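Local atomic coordinates of pyrroline-5-carboxylate reductase catalytic N-terminal domain-containing protein (PDB entry 4HUJ), a protein that is of unknown function but probably acts as an oxidoreductase that binds a dinucleotide such as NAD(P)+ through a Rossmann-type domain. Residues A[116-119]-A[120-123]. Numbering follows the deposited sequence.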
loop_
_atom_site.group_PDB
_atom_site.type_symbol
_atom_site.label_atom_id
_atom_site.label_comp_id
_atom_site.label_asym_id
_atom_site.label_seq_id
_atom_site.Cartn_x
_atom_site.Cartn_y
_atom_site.Cartn_z
ATOM N N ILE A 116 0.316 -2.589 15.344
ATOM C CA ILE A 116 1.333 -2.326 16.363
ATOM C C ILE A 116 0.650 -1.700 17.572
ATOM O O ILE A 116 -0.210 -0.833 17.411
ATOM C CB ILE A 116 2.395 -1.332 15.836
ATOM C CG1 ILE A 116 3.009 -1.822 14.515
ATOM C CG2 ILE A 116 3.498 -1.104 16.881
ATOM C CD1 ILE A 116 3.826 -0.756 13.786
ATOM N N ASP A 117 1.036 -2.126 18.776
ATOM C CA ASP A 117 0.472 -1.559 20.005
ATOM C C ASP A 117 1.279 -0.376 20.516
ATOM O O ASP A 117 2.502 -0.370 20.428
ATOM C CB ASP A 117 0.395 -2.615 21.108
ATOM C CG ASP A 117 -0.745 -3.593 20.908
ATOM O OD1 ASP A 117 -1.546 -3.409 19.965
ATOM O OD2 ASP A 117 -0.841 -4.552 21.705
ATOM N N PHE A 118 0.564 0.606 21.064
ATOM C CA PHE A 118 1.127 1.802 21.688
ATOM C C PHE A 118 0.939 1.648 23.195
ATOM O O PHE A 118 -0.134 1.219 23.626
ATOM C CB PHE A 118 0.337 3.014 21.188
ATOM C CG PHE A 118 0.849 4.346 21.675
ATOM C CD1 PHE A 118 0.487 4.832 22.931
ATOM C CD2 PHE A 118 1.658 5.131 20.860
ATOM C CE1 PHE A 118 0.954 6.066 23.380
ATOM C CE2 PHE A 118 2.121 6.381 21.296
ATOM C CZ PHE A 118 1.763 6.846 22.557
ATOM N N PRO A 119 1.942 2.043 24.004
ATOM C CA PRO A 119 3.190 2.736 23.656
ATOM C C PRO A 119 4.449 1.872 23.535
ATOM O O PRO A 119 5.531 2.410 23.289
ATOM C CB PRO A 119 3.354 3.709 24.826
ATOM C CG PRO A 119 2.852 2.898 26.000
ATOM C CD PRO A 119 1.722 2.045 25.468
ATOM N N ALA A 120 4.320 0.558 23.695
ATOM C CA ALA A 120 5.494 -0.318 23.707
ATOM C C ALA A 120 5.990 -0.705 22.312
ATOM O O ALA A 120 7.132 -1.144 22.160
ATOM C CB ALA A 120 5.235 -1.562 24.552
ATOM N N PHE A 121 5.130 -0.539 21.305
ATOM C CA PHE A 121 5.466 -0.812 19.901
ATOM C C PHE A 121 5.775 -2.280 19.619
ATOM O O PHE A 121 6.626 -2.614 18.785
ATOM C CB PHE A 121 6.571 0.126 19.398
ATOM C CG PHE A 121 6.280 1.578 19.654
ATOM C CD1 PHE A 121 5.080 2.145 19.227
ATOM C CD2 PHE A 121 7.198 2.381 20.329
ATOM C CE1 PHE A 121 4.796 3.495 19.469
ATOM C CE2 PHE A 121 6.926 3.731 20.569
ATOM C CZ PHE A 121 5.724 4.289 20.140
ATOM N N LYS A 122 5.060 -3.149 20.323
ATOM C CA LYS A 122 5.134 -4.580 20.089
ATOM C C LYS A 122 4.027 -4.982 19.121
ATOM O O LYS A 122 3.042 -4.250 18.961
ATOM C CB LYS A 122 5.001 -5.352 21.413
ATOM C CG LYS A 122 6.081 -5.021 22.454
ATOM C CD LYS A 122 7.472 -5.422 21.985
ATOM C CE LYS A 122 8.559 -4.786 22.846
ATOM N NZ LYS A 122 9.922 -5.134 22.336
ATOM N N PRO A 123 4.178 -6.151 18.469
ATOM C CA PRO A 123 3.120 -6.652 17.601
ATOM C C PRO A 123 1.844 -6.856 18.393
ATOM O O PRO A 123 1.877 -7.366 19.523
ATOM C CB PRO A 123 3.661 -8.002 17.131
ATOM C CG PRO A 123 5.132 -7.890 17.287
ATOM C CD PRO A 123 5.317 -7.085 18.524
#
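The Phe121 ring lies against Pro119 O and Phe118 at the tip of a tight turn. Phe121 CB is 4.2 Å from Ile116 CG2, a methyl that approaches near the ring plane. With CG anti to its own carbonyl carbon (chi1 -52°), the ring swings beneath the Pro119 carbonyl: Pro119 O sits over one face, offset toward the CD2-CE2 rim, 3.3 Å from Phe121 CE2, 3.8 Å from CG and 3.7 Å from the tip, CZ. Along the opposite rim, Phe121 CD1 passes Asp117 O and CE1 meets Phe118 CD2 at 3.8 Å, both obliquely. The Phe118 and Phe121 side chains run side by side, their ring planes at 84° in an oblique pair, while Pro119 CB lies over the rim of one Phe118 face. Proline suits position 119 because the peptide bond before it, here cis, adopts that form unusually readily, bending the chain sharply. Phe121, with positive phi (64°), completes the reversal. Asp117 N gives Lys122 O a straight 2.9 Å hydrogen bond, whereas Asp117 O accepts a weak, bent one from Phe121 N. Its carboxylate OD1 forms a salt bridge with Arg124. These features are those of a solvent-facing beta-hairpin-like loop, closed by a single Ile116-Pro123 bridge, between strand 108-111 and helix 131-138.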